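Local atomic coordinates of SusD superfamily protein (Bacteroides vulgatus, PDB entry 3MYV), a protein that probably binds polysaccharides at the bacterial outer membrane as a member of the SusD family. Residues F38-M43 against C430-P435; T59-N64 against I408-G413; Y132-G137 against D424-K429; A284-A289 against E386-L391. All coordinates share one frame; numbering follows the deposited sequence.

Interaction 1. Residues F38-M43 against C430-P435; sequences FAYGDM and CVLPIP
Tyr40 of helix 36-43 meets Leu432 in the irregular segment that follows strand 422-423, so this buried contact packs an N-terminal helix of the SusD fold against a C-terminal loop. The apolar part is an edge contact. Tyr40 and Leu432 approach from opposite directions, and the closest pair is Tyr40 CE2 with Leu432 CG at 3.6 Å. Leu432 CD2 meets the edge in the ring plane, 3.8 Å from Tyr40 CE2, while CD1 is set to one side of it, 3.7 Å from the same carbon, so the leucine meets the rim and not a face. With CG anti to the backbone N (chi1 -167°), the Tyr40 ring is directed off the helix. Cys60 of helix 56-61 and Cys127 of helix 103-128 also touch Tyr40, while His65 and Phe128 touch Leu432.

The polar part runs through water. Tyr40 OH is 4.0 Å from Cys430 O, too far for a direct bond, and one water molecule fills the interval. The phenol donates to this water, which lies in the ring plane at 2.6 Å from Tyr40 OH, and the water donates to Cys430 O at 2.7 Å.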
loop_
_atom_site.group_PDB
_atom_site.type_symbol
_atom_site.label_atom_id
_atom_site.label_comp_id
_atom_site.label_asym_id
_atom_site.label_seq_id
_atom_site.Cartn_x
_atom_site.Cartn_y
_atom_site.Cartn_z
ATOM N N PHE A 38 -1.224 2.763 -6.050
ATOM C CA PHE A 38 -0.163 1.955 -6.610
ATOM C C PHE A 38 0.659 2.778 -7.548
ATOM O O PHE A 38 1.876 2.688 -7.528
ATOM C CB PHE A 38 -0.739 0.707 -7.272
ATOM C CG PHE A 38 -1.564 -0.122 -6.324
ATOM C CD1 PHE A 38 -0.951 -0.855 -5.324
ATOM C CD2 PHE A 38 -2.933 -0.139 -6.407
ATOM C CE1 PHE A 38 -1.698 -1.580 -4.426
ATOM C CE2 PHE A 38 -3.693 -0.866 -5.520
ATOM C CZ PHE A 38 -3.086 -1.588 -4.531
ATOM N N ALA A 39 0.004 3.607 -8.356
ATOM C CA ALA A 39 0.729 4.552 -9.206
ATOM C C ALA A 39 1.667 5.379 -8.350
ATOM O O ALA A 39 2.819 5.627 -8.700
ATOM C CB ALA A 39 -0.246 5.436 -9.958
ATOM N N TYR A 40 1.156 5.806 -7.211
ATOM C CA TYR A 40 1.884 6.702 -6.327
ATOM C C TYR A 40 3.114 6.002 -5.741
ATOM O O TYR A 40 4.244 6.483 -5.867
ATOM C CB TYR A 40 0.940 7.181 -5.215
ATOM C CG TYR A 40 1.463 8.341 -4.408
ATOM C CD1 TYR A 40 2.339 8.138 -3.355
ATOM C CD2 TYR A 40 1.083 9.650 -4.714
ATOM C CE1 TYR A 40 2.835 9.214 -2.600
ATOM C CE2 TYR A 40 1.581 10.725 -3.978
ATOM C CZ TYR A 40 2.456 10.492 -2.921
ATOM O OH TYR A 40 2.944 11.568 -2.212
ATOM N N GLY A 41 2.892 4.833 -5.161
ATOM C CA GLY A 41 3.970 4.053 -4.547
ATOM C C GLY A 41 5.041 3.492 -5.481
ATOM O O GLY A 41 6.190 3.345 -5.086
ATOM N N ASP A 42 4.660 3.124 -6.703
ATOM C CA ASP A 42 5.594 2.536 -7.661
ATOM C C ASP A 42 6.238 3.568 -8.580
ATOM O O ASP A 42 7.449 3.529 -8.817
ATOM C CB ASP A 42 4.884 1.482 -8.505
ATOM C CG ASP A 42 4.627 0.195 -7.730
ATOM O OD1 ASP A 42 5.613 -0.487 -7.447
ATOM O OD2 ASP A 42 3.452 -0.124 -7.434
HETATM N N MSE A 43 5.438 4.500 -9.121
HETATM C CA MSE A 43 5.960 5.415 -10.127
HETATM C C MSE A 43 6.953 6.416 -9.548
HETATM O O MSE A 43 7.779 6.953 -10.280
HETATM C CB MSE A 43 4.835 6.145 -10.866
HETATM C CG MSE A 43 3.943 5.161 -11.686
HETATM SE SE MSE A 43 4.858 4.438 -13.233
HETATM C CE MSE A 43 3.888 2.792 -13.331
ATOM N N CYS A 430 8.029 15.334 -2.092
ATOM C CA CYS A 430 7.875 13.993 -1.501
ATOM C C CYS A 430 6.583 13.843 -0.707
ATOM O O CYS A 430 6.248 12.740 -0.249
ATOM C CB CYS A 430 9.092 13.567 -0.653
ATOM S SG CYS A 430 9.156 14.290 1.043
ATOM N N VAL A 431 5.848 14.948 -0.571
ATOM C CA VAL A 431 4.458 14.957 -0.154
ATOM C C VAL A 431 3.624 15.683 -1.192
ATOM O O VAL A 431 4.136 16.534 -1.934
ATOM C CB VAL A 431 4.256 15.644 1.220
ATOM C CG1 VAL A 431 4.917 14.808 2.336
ATOM C CG2 VAL A 431 4.802 17.086 1.215
ATOM N N LEU A 432 2.345 15.322 -1.253
ATOM C CA LEU A 432 1.384 16.041 -2.098
ATOM C C LEU A 432 1.002 17.360 -1.471
ATOM O O LEU A 432 1.106 17.528 -0.237
ATOM C CB LEU A 432 0.114 15.222 -2.292
ATOM C CG LEU A 432 0.228 13.982 -3.167
ATOM C CD1 LEU A 432 -1.023 13.156 -2.995
ATOM C CD2 LEU A 432 0.494 14.285 -4.663
ATOM N N PRO A 433 0.582 18.330 -2.307
ATOM C CA PRO A 433 0.082 19.559 -1.703
ATOM C C PRO A 433 -1.351 19.402 -1.154
ATOM O O PRO A 433 -2.136 18.562 -1.627
ATOM C CB PRO A 433 0.111 20.539 -2.863
ATOM C CG PRO A 433 -0.240 19.661 -4.057
ATOM C CD PRO A 433 0.468 18.356 -3.777
ATOM N N ILE A 434 -1.659 20.201 -0.141
ATOM C CA ILE A 434 -3.012 20.359 0.357
ATOM C C ILE A 434 -3.847 20.999 -0.778
ATOM O O ILE A 434 -3.412 22.009 -1.358
ATOM C CB ILE A 434 -3.045 21.261 1.642
ATOM C CG1 ILE A 434 -2.126 20.726 2.764
ATOM C CG2 ILE A 434 -4.497 21.429 2.137
ATOM C CD1 ILE A 434 -2.419 19.319 3.254
ATOM N N PRO A 435 -5.012 20.421 -1.111
ATOM C CA PRO A 435 -5.850 20.996 -2.176
ATOM C C PRO A 435 -6.256 22.427 -1.870
ATOM O O PRO A 435 -6.644 22.740 -0.734
ATOM C CB PRO A 435 -7.089 20.092 -2.200
ATOM C CG PRO A 435 -6.620 18.810 -1.582
ATOM C CD PRO A 435 -5.575 19.158 -0.598
HETATM O O HOH W 1 4.284 10.926 -0.087
#

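Interaction 2. Residues T59-N64 against I408-G413; sequences TCYMFN and IVRKGG
Arg410 NH2 donates to Tyr61 O over 2.8 Å, with an N-H...O angle of 176°. The acceptor lies in the guanidinium plane and the donor in the carbonyl plane, on a lone pair. The arginine chain bends at its second and third torsions (chi3 85°), which turns the guanidinium toward Tyr61 O. Water 2 donates to Tyr61 O and accepts from Arg410 NH1 at 3.0 Å. Phe63 points the edge of its ring, not its face, at one guanidinium face, CE1 being 3.6 Å from Arg410 NH2 and the planes 83° apart; Tyr61 CD1 comes obliquely within 3.5 Å of Arg410 NH2.

The carbonyl belongs to the last turn of helix 56-61, which closes in a Schellman motif: Phe63 N bonds to Cys60 O and Asn64 N to Thr59 O, with Phe63 at positive phi as the C-prime residue. A leucine in place of Arg410 would probably leave Tyr61 O without its direct donor and Phe63 without the flat group beneath its edge.

Further out, Gly45 O, Met43 O and Asp420 O accept from Arg410 NE, NH2 and NH1, which fixes the rotation of the guanidinium. His415 and Leu416 N hold the phenol end of Tyr61.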
loop_
_atom_site.group_PDB
_atom_site.type_symbol
_atom_site.label_atom_id
_atom_site.label_comp_id
_atom_site.label_asym_id
_atom_site.label_seq_id
_atom_site.Cartn_x
_atom_site.Cartn_y
_atom_site.Cartn_z
ATOM N N THR A 59 1.964 11.790 -14.021
ATOM C CA THR A 59 2.051 12.907 -13.090
ATOM C C THR A 59 2.716 12.439 -11.790
ATOM O O THR A 59 3.541 13.142 -11.263
ATOM C CB THR A 59 0.675 13.557 -12.852
ATOM O OG1 THR A 59 -0.248 12.602 -12.294
ATOM C CG2 THR A 59 0.108 14.143 -14.210
ATOM N N CYS A 60 2.415 11.226 -11.312
ATOM C CA CYS A 60 3.178 10.697 -10.151
ATOM C C CYS A 60 4.676 10.546 -10.461
ATOM O O CYS A 60 5.542 10.998 -9.696
ATOM C CB CYS A 60 2.593 9.373 -9.649
ATOM S SG CYS A 60 0.986 9.565 -8.815
ATOM N N TYR A 61 4.990 9.927 -11.586
ATOM C CA TYR A 61 6.393 9.741 -11.976
ATOM C C TYR A 61 7.140 11.065 -12.071
ATOM O O TYR A 61 8.287 11.188 -11.629
ATOM C CB TYR A 61 6.414 9.017 -13.315
ATOM C CG TYR A 61 7.750 8.895 -13.973
ATOM C CD1 TYR A 61 8.697 8.006 -13.487
ATOM C CD2 TYR A 61 8.027 9.572 -15.151
ATOM C CE1 TYR A 61 9.946 7.861 -14.134
ATOM C CE2 TYR A 61 9.246 9.429 -15.804
ATOM C CZ TYR A 61 10.197 8.567 -15.294
ATOM O OH TYR A 61 11.393 8.452 -15.940
HETATM N N MSE A 62 6.474 12.053 -12.660
HETATM C CA MSE A 62 7.067 13.370 -12.887
HETATM C C MSE A 62 6.906 14.316 -11.687
HETATM O O MSE A 62 7.286 15.487 -11.770
HETATM C CB MSE A 62 6.443 13.990 -14.135
HETATM C CG MSE A 62 6.708 13.216 -15.424
HETATM SE SE MSE A 62 8.571 13.085 -15.897
HETATM C CE MSE A 62 8.999 14.971 -16.297
ATOM N N PHE A 63 6.372 13.824 -10.566
ATOM C CA PHE A 63 6.042 14.698 -9.406
ATOM C C PHE A 63 5.351 16.001 -9.846
ATOM O O PHE A 63 5.600 17.064 -9.304
ATOM C CB PHE A 63 7.264 14.978 -8.516
ATOM C CG PHE A 63 7.753 13.753 -7.766
ATOM C CD1 PHE A 63 8.361 12.696 -8.450
ATOM C CD2 PHE A 63 7.588 13.646 -6.378
ATOM C CE1 PHE A 63 8.788 11.520 -7.761
ATOM C CE2 PHE A 63 8.030 12.495 -5.666
ATOM C CZ PHE A 63 8.622 11.427 -6.361
ATOM N N ASN A 64 4.440 15.872 -10.812
ATOM C CA ASN A 64 3.709 17.010 -11.361
ATOM C C ASN A 64 2.407 17.157 -10.569
ATOM O O ASN A 64 1.384 16.588 -10.942
ATOM C CB ASN A 64 3.419 16.781 -12.853
ATOM C CG ASN A 64 2.583 17.882 -13.459
ATOM O OD1 ASN A 64 2.362 18.908 -12.832
ATOM N ND2 ASN A 64 2.077 17.656 -14.663
ATOM N N ILE A 408 16.343 8.100 -3.694
ATOM C CA ILE A 408 15.831 7.323 -4.828
ATOM C C ILE A 408 16.537 7.860 -6.073
ATOM O O ILE A 408 16.450 9.049 -6.377
ATOM C CB ILE A 408 14.296 7.439 -4.967
ATOM C CG1 ILE A 408 13.600 7.112 -3.631
ATOM C CG2 ILE A 408 13.774 6.472 -6.047
ATOM C CD1 ILE A 408 12.147 7.399 -3.620
ATOM N N VAL A 409 17.286 6.992 -6.747
ATOM C CA VAL A 409 18.028 7.363 -7.950
ATOM C C VAL A 409 17.277 6.858 -9.184
ATOM O O VAL A 409 17.030 5.654 -9.339
ATOM C CB VAL A 409 19.454 6.803 -7.930
ATOM C CG1 VAL A 409 20.178 7.160 -9.237
ATOM C CG2 VAL A 409 20.220 7.330 -6.700
ATOM N N ARG A 410 16.901 7.801 -10.033
ATOM C CA ARG A 410 16.059 7.569 -11.204
ATOM C C ARG A 410 16.715 8.274 -12.371
ATOM O O ARG A 410 16.373 9.403 -12.717
ATOM C CB ARG A 410 14.640 8.111 -10.948
ATOM C CG ARG A 410 14.085 7.670 -9.587
ATOM C CD ARG A 410 13.177 8.699 -8.929
ATOM N NE ARG A 410 11.820 8.563 -9.422
ATOM C CZ ARG A 410 11.077 9.524 -9.964
ATOM N NH1 ARG A 410 11.508 10.762 -10.058
ATOM N NH2 ARG A 410 9.855 9.230 -10.367
ATOM N N LYS A 411 17.693 7.603 -12.960
ATOM C CA LYS A 411 18.444 8.186 -14.058
ATOM C C LYS A 411 18.928 7.122 -15.031
ATOM O O LYS A 411 18.973 5.917 -14.715
ATOM C CB LYS A 411 19.596 9.043 -13.519
ATOM C CG LYS A 411 20.713 8.297 -12.831
ATOM C CD LYS A 411 21.730 9.286 -12.255
ATOM C CE LYS A 411 22.853 8.554 -11.516
ATOM N NZ LYS A 411 23.953 9.465 -11.063
ATOM N N GLY A 412 19.253 7.568 -16.238
ATOM C CA GLY A 412 19.674 6.661 -17.302
ATOM C C GLY A 412 18.566 5.732 -17.764
ATOM O O GLY A 412 17.373 6.063 -17.672
ATOM N N GLY A 413 18.974 4.578 -18.281
ATOM C CA GLY A 413 18.052 3.589 -18.804
ATOM C C GLY A 413 17.185 4.160 -19.900
ATOM O O GLY A 413 17.671 4.778 -20.843
HETATM O O HOH W 2 10.265 13.142 -11.367
#

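Interaction 3. Residues Y132-G137 against D424-K429; sequences YTKDKG and DWDFYK
Lys134 lies across one face of the Trp425 indole, crossing it obliquely. Its CA stands 3.7 Å from the centroid of the six-membered ring and 12° off the normal, a CH-pi contact, while CG sits over the five-membered ring, 3.7 Å above the indole plane. The extended chain, with CG anti to the backbone N (chi1 -175°), passes off the rim, Lys134 CE being 3.7 Å from Trp425 CD1. Lys134 NZ then donates to Trp425 O at 2.7 Å, tilted 33° from the carbonyl plane. NZ also forms a salt bridge with Asp426 OD1 at 3.3 Å, its hydrogen bond weak, and water 3 joins the same two atoms.

Were Trp425 an alanine, the aliphatic part of Lys134 would probably lose its platform, leaving NZ to the backbone carbonyl and the weak Asp426 link.

The acceptor side is preorganised by a type I turn from Asp424 to Phe427 and an Asx turn, Asp426 N to Asp424 OD1. Thr133 approaches Trp425 at about a right angle, but its hydroxyl bonds to Arg403 O. At the protein surface, the contact joins the short, weakly bonded helix 132-135 to the loop after strand 422-423, with helix 397-403 ending nearby.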
loop_
_atom_site.group_PDB
_atom_site.type_symbol
_atom_site.label_atom_id
_atom_site.label_comp_id
_atom_site.label_asym_id
_atom_site.label_seq_id
_atom_site.Cartn_x
_atom_site.Cartn_y
_atom_site.Cartn_z
ATOM N N TYR A 132 7.435 9.735 9.040
ATOM C CA TYR A 132 7.614 9.797 10.486
ATOM C C TYR A 132 9.071 9.754 10.885
ATOM O O TYR A 132 9.505 10.504 11.780
ATOM C CB TYR A 132 6.862 8.667 11.198
ATOM C CG TYR A 132 7.112 8.686 12.689
ATOM C CD1 TYR A 132 6.357 9.487 13.514
ATOM C CD2 TYR A 132 8.152 7.942 13.263
ATOM C CE1 TYR A 132 6.577 9.531 14.860
ATOM C CE2 TYR A 132 8.390 7.993 14.615
ATOM C CZ TYR A 132 7.598 8.788 15.414
ATOM O OH TYR A 132 7.831 8.862 16.768
ATOM N N THR A 133 9.826 8.862 10.234
ATOM C CA THR A 133 11.216 8.624 10.594
ATOM C C THR A 133 12.125 9.802 10.260
ATOM O O THR A 133 13.220 9.865 10.771
ATOM C CB THR A 133 11.749 7.323 9.930
ATOM O OG1 THR A 133 11.320 7.276 8.567
ATOM C CG2 THR A 133 11.199 6.115 10.662
ATOM N N LYS A 134 11.677 10.777 9.471
ATOM C CA LYS A 134 12.513 11.984 9.231
ATOM C C LYS A 134 12.788 12.811 10.497
ATOM O O LYS A 134 13.902 13.321 10.710
ATOM C CB LYS A 134 11.890 12.898 8.163
ATOM C CG LYS A 134 12.774 14.093 7.801
ATOM C CD LYS A 134 12.128 14.963 6.754
ATOM C CE LYS A 134 13.087 16.039 6.304
ATOM N NZ LYS A 134 12.403 16.990 5.372
ATOM N N ASP A 135 11.779 12.907 11.346
ATOM C CA ASP A 135 11.727 13.961 12.342
ATOM C C ASP A 135 10.809 13.617 13.507
ATOM O O ASP A 135 10.212 14.511 14.123
ATOM C CB ASP A 135 11.236 15.233 11.645
ATOM C CG ASP A 135 9.806 15.106 11.129
ATOM O OD1 ASP A 135 9.216 14.010 11.223
ATOM O OD2 ASP A 135 9.269 16.135 10.656
ATOM N N LYS A 136 10.704 12.330 13.823
ATOM C CA LYS A 136 9.796 11.844 14.855
ATOM C C LYS A 136 8.383 12.397 14.671
ATOM O O LYS A 136 7.695 12.729 15.642
ATOM C CB LYS A 136 10.351 12.155 16.259
ATOM C CG LYS A 136 11.621 11.369 16.633
ATOM C CD LYS A 136 11.273 9.957 17.064
ATOM C CE LYS A 136 12.494 9.081 17.383
ATOM N NZ LYS A 136 12.173 7.627 17.117
ATOM N N GLY A 137 7.939 12.509 13.419
ATOM C CA GLY A 137 6.552 12.855 13.151
ATOM C C GLY A 137 6.225 14.316 13.422
ATOM O O GLY A 137 5.052 14.666 13.594
ATOM N N ASP A 424 14.625 12.457 -2.173
ATOM C CA ASP A 424 14.803 12.035 -0.796
ATOM C C ASP A 424 13.796 12.787 0.045
ATOM O O ASP A 424 12.974 13.518 -0.502
ATOM C CB ASP A 424 16.251 12.259 -0.328
ATOM C CG ASP A 424 16.635 13.692 -0.222
ATOM O OD1 ASP A 424 15.771 14.598 -0.208
ATOM O OD2 ASP A 424 17.859 13.905 -0.130
ATOM N N TRP A 425 13.856 12.632 1.357
ATOM C CA TRP A 425 12.829 13.211 2.212
ATOM C C TRP A 425 12.951 14.736 2.425
ATOM O O TRP A 425 12.192 15.320 3.199
ATOM C CB TRP A 425 12.698 12.418 3.509
ATOM C CG TRP A 425 13.859 12.396 4.435
ATOM C CD1 TRP A 425 14.857 13.322 4.527
ATOM C CD2 TRP A 425 14.122 11.418 5.462
ATOM N NE1 TRP A 425 15.746 12.967 5.524
ATOM C CE2 TRP A 425 15.305 11.817 6.128
ATOM C CE3 TRP A 425 13.457 10.273 5.906
ATOM C CZ2 TRP A 425 15.863 11.079 7.181
ATOM C CZ3 TRP A 425 14.016 9.533 6.962
ATOM C CH2 TRP A 425 15.200 9.939 7.581
ATOM N N ASP A 426 13.927 15.363 1.779
ATOM C CA ASP A 426 14.069 16.830 1.797
ATOM C C ASP A 426 13.469 17.450 0.546
ATOM O O ASP A 426 13.369 18.673 0.452
ATOM C CB ASP A 426 15.536 17.229 1.889
ATOM C CG ASP A 426 16.172 16.842 3.217
ATOM O OD1 ASP A 426 15.489 16.843 4.247
ATOM O OD2 ASP A 426 17.378 16.568 3.214
ATOM N N PHE A 427 13.074 16.618 -0.418
ATOM C CA PHE A 427 12.426 17.099 -1.641
ATOM C C PHE A 427 11.003 17.527 -1.345
ATOM O O PHE A 427 10.220 16.741 -0.824
ATOM C CB PHE A 427 12.391 15.974 -2.670
ATOM C CG PHE A 427 11.856 16.378 -4.012
ATOM C CD1 PHE A 427 12.203 17.589 -4.597
ATOM C CD2 PHE A 427 11.074 15.493 -4.739
ATOM C CE1 PHE A 427 11.728 17.929 -5.857
ATOM C CE2 PHE A 427 10.625 15.817 -5.979
ATOM C CZ PHE A 427 10.950 17.034 -6.548
ATOM N N TYR A 428 10.653 18.766 -1.689
ATOM C CA TYR A 428 9.386 19.330 -1.210
ATOM C C TYR A 428 8.188 18.591 -1.777
ATOM O O TYR A 428 7.101 18.608 -1.176
ATOM C CB TYR A 428 9.298 20.840 -1.445
ATOM C CG TYR A 428 8.913 21.299 -2.842
ATOM C CD1 TYR A 428 9.852 21.378 -3.861
ATOM C CD2 TYR A 428 7.622 21.698 -3.124
ATOM C CE1 TYR A 428 9.511 21.816 -5.125
ATOM C CE2 TYR A 428 7.266 22.148 -4.369
ATOM C CZ TYR A 428 8.214 22.201 -5.377
ATOM O OH TYR A 428 7.855 22.634 -6.631
ATOM N N LYS A 429 8.388 17.914 -2.912
ATOM C CA LYS A 429 7.289 17.177 -3.533
ATOM C C LYS A 429 7.265 15.709 -3.131
ATOM O O LYS A 429 6.533 14.928 -3.740
ATOM C CB LYS A 429 7.290 17.376 -5.049
ATOM C CG LYS A 429 7.054 18.842 -5.406
ATOM C CD LYS A 429 6.688 19.054 -6.835
ATOM C CE LYS A 429 7.889 18.931 -7.764
ATOM N NZ LYS A 429 7.528 19.402 -9.127
HETATM O O HOH W 3 14.046 19.256 4.821
#

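Interaction 4. Residues A284-A289 against E386-L391; sequences AEQMLA and ERSKEL
The carboxamide of Gln286 is the flat group that crosses this interface, and its edge does the bonding. Gln286 NE2 donates to Ser388 OG at 3.0 Å with an N-H...O angle of 173°, and the oxygen lies close to the amide plane, so the bond is nearly straight and lies in the plane of the group. Over one face of the amide stands Lys389 CG, 4.1 Å from Gln286 CD, a looser approach in which the two side chains cross obliquely. Gln286 reaches Ser388 because its chain is extended, with CG anti to the backbone N (chi1 167°). Ser388 OG has a second partner, Asp47 OD2, so the hydroxyl is gripped from two parts of the chain.

These side chains bridge two helices packed at right angles: the axes of the segments 284-288 and 386-391 cross at -90° and approach to 11.1 Å. That separation leaves the junction to side chains and water. The selenium of Met287, a selenomethionine, lies 3.7 Å from Lys389 CG in the conformer given; a second conformer was also modelled, so this touch is less certain.

Lys389 extends past the selenium, and water 4 accepts from its NZ at 2.9 Å while donating to Gln286 O. At the backbone of the same residue, Lys389 O is bonded to the hydroxyl of Tyr283, about one turn before Gln286 on helix 281-288.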
loop_
_atom_site.group_PDB
_atom_site.type_symbol
_atom_site.label_atom_id
_atom_site.label_comp_id
_atom_site.label_asym_id
_atom_site.label_seq_id
_atom_site.Cartn_x
_atom_site.Cartn_y
_atom_site.Cartn_z
ATOM N N ALA A 284 14.586 -4.339 -14.529
ATOM C CA ALA A 284 14.669 -5.394 -15.515
ATOM C C ALA A 284 16.044 -6.049 -15.476
ATOM O O ALA A 284 16.155 -7.278 -15.440
ATOM C CB ALA A 284 14.375 -4.840 -16.881
ATOM N N GLU A 285 17.086 -5.228 -15.454
ATOM C CA GLU A 285 18.469 -5.737 -15.365
ATOM C C GLU A 285 18.773 -6.505 -14.079
ATOM O O GLU A 285 19.447 -7.521 -14.153
ATOM C CB GLU A 285 19.482 -4.604 -15.529
ATOM C CG GLU A 285 19.536 -4.125 -16.927
ATOM C CD GLU A 285 20.498 -2.962 -17.139
ATOM O OE1 GLU A 285 21.090 -2.427 -16.162
ATOM O OE2 GLU A 285 20.631 -2.594 -18.312
ATOM N N GLN A 286 18.303 -5.993 -12.937
ATOM C CA GLN A 286 18.359 -6.671 -11.613
ATOM C C GLN A 286 17.833 -8.118 -11.788
ATOM O O GLN A 286 18.514 -9.103 -11.435
ATOM C CB GLN A 286 17.544 -5.833 -10.539
ATOM C CG GLN A 286 17.158 -6.481 -9.104
ATOM C CD GLN A 286 16.460 -5.491 -8.039
ATOM O OE1 GLN A 286 17.040 -5.204 -6.997
ATOM N NE2 GLN A 286 15.211 -5.055 -8.294
HETATM N N MSE A 287 16.660 -8.249 -12.403
HETATM C CA MSE A 287 15.951 -9.548 -12.461
HETATM C C MSE A 287 16.518 -10.481 -13.526
HETATM O O MSE A 287 16.648 -11.700 -13.303
HETATM C CB MSE A 287 14.451 -9.387 -12.759
HETATM C CG MSE A 287 13.580 -8.789 -11.660
HETATM SE SE MSE A 287 14.141 -9.099 -9.845
HETATM C CE MSE A 287 13.700 -10.954 -9.633
ATOM N N LEU A 288 16.831 -9.938 -14.689
ATOM C CA LEU A 288 17.245 -10.790 -15.822
ATOM C C LEU A 288 18.681 -11.298 -15.665
ATOM O O LEU A 288 19.046 -12.300 -16.254
ATOM C CB LEU A 288 17.001 -10.087 -17.165
ATOM C CG LEU A 288 15.509 -9.730 -17.349
ATOM C CD1 LEU A 288 15.313 -8.969 -18.657
ATOM C CD2 LEU A 288 14.547 -10.949 -17.247
ATOM N N ALA A 289 19.465 -10.650 -14.812
ATOM C CA ALA A 289 20.760 -11.190 -14.402
ATOM C C ALA A 289 20.624 -12.468 -13.552
ATOM O O ALA A 289 21.608 -13.169 -13.375
ATOM C CB ALA A 289 21.578 -10.138 -13.641
ATOM N N GLU A 386 15.370 -6.880 -1.489
ATOM C CA GLU A 386 14.406 -7.993 -1.534
ATOM C C GLU A 386 12.979 -7.468 -1.683
ATOM O O GLU A 386 12.183 -8.014 -2.464
ATOM C CB GLU A 386 14.539 -8.937 -0.339
ATOM C CG GLU A 386 13.947 -10.336 -0.587
ATOM C CD GLU A 386 14.574 -11.060 -1.770
ATOM O OE1 GLU A 386 15.745 -10.781 -2.110
ATOM O OE2 GLU A 386 13.910 -11.933 -2.335
ATOM N N ARG A 387 12.667 -6.388 -0.960
ATOM C CA ARG A 387 11.392 -5.704 -1.111
ATOM C C ARG A 387 11.188 -5.211 -2.536
ATOM O O ARG A 387 10.101 -5.359 -3.076
ATOM C CB ARG A 387 11.273 -4.510 -0.165
ATOM C CG ARG A 387 11.049 -4.846 1.301
ATOM C CD ARG A 387 11.133 -3.565 2.135
ATOM N NE ARG A 387 10.531 -3.726 3.455
ATOM C CZ ARG A 387 9.218 -3.695 3.704
ATOM N NH1 ARG A 387 8.325 -3.485 2.731
ATOM N NH2 ARG A 387 8.789 -3.878 4.944
ATOM N N SER A 388 12.224 -4.611 -3.125
ATOM C CA SER A 388 12.170 -4.173 -4.514
ATOM C C SER A 388 11.707 -5.315 -5.437
ATOM O O SER A 388 10.794 -5.156 -6.250
ATOM C CB SER A 388 13.541 -3.709 -4.961
ATOM O OG SER A 388 13.564 -3.470 -6.334
ATOM N N LYS A 389 12.380 -6.462 -5.300
ATOM C CA LYS A 389 12.100 -7.651 -6.111
ATOM C C LYS A 389 10.690 -8.165 -5.914
ATOM O O LYS A 389 9.958 -8.443 -6.877
ATOM C CB LYS A 389 13.076 -8.784 -5.755
ATOM C CG LYS A 389 14.539 -8.574 -6.180
ATOM C CD LYS A 389 15.410 -9.753 -5.790
ATOM C CE LYS A 389 16.904 -9.398 -5.894
ATOM N NZ LYS A 389 17.833 -10.587 -5.889
ATOM N N GLU A 390 10.311 -8.286 -4.654
ATOM C CA GLU A 390 9.070 -8.961 -4.283
ATOM C C GLU A 390 7.821 -8.115 -4.504
ATOM O O GLU A 390 6.790 -8.642 -4.886
ATOM C CB GLU A 390 9.114 -9.355 -2.813
ATOM C CG GLU A 390 7.920 -10.185 -2.349
ATOM C CD GLU A 390 7.787 -11.510 -3.094
ATOM O OE1 GLU A 390 8.811 -12.242 -3.229
ATOM O OE2 GLU A 390 6.653 -11.836 -3.552
ATOM N N LEU A 391 7.912 -6.819 -4.236
ATOM C CA LEU A 391 6.704 -5.984 -4.081
ATOM C C LEU A 391 6.518 -4.979 -5.223
ATOM O O LEU A 391 5.669 -4.085 -5.122
ATOM C CB LEU A 391 6.737 -5.266 -2.710
ATOM C CG LEU A 391 6.738 -6.182 -1.478
ATOM C CD1 LEU A 391 6.977 -5.376 -0.171
ATOM C CD2 LEU A 391 5.433 -6.959 -1.377
HETATM O O HOH W 4 18.016 -10.326 -8.733
#

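From the N terminus, helix 36-43 opens the widest loop, closed by interaction 1 when the chain reaches 430-435; the other three contacts nest inside it. Helix 56-61 starts interaction 2, closed at 408-413, and helix 132-135 starts interaction 3, closed at 424-429. These two cross, since their segments alternate. Interaction 4, between helices 281-288 and 380-391, is nested within all three. Interactions 1 to 3 tie N-terminal helices to the C-terminal segments around strands 408-409 and 422-423. Interactions 1 and 2 touch where Met43 O meets Arg410 NH2, 1 and 3 where Cys430 packs on Trp425 and Asp424, and 2 and 3 where Phe63 meets Phe427. Interaction 4 stands apart from interaction 3, their centres about 26 Å apart.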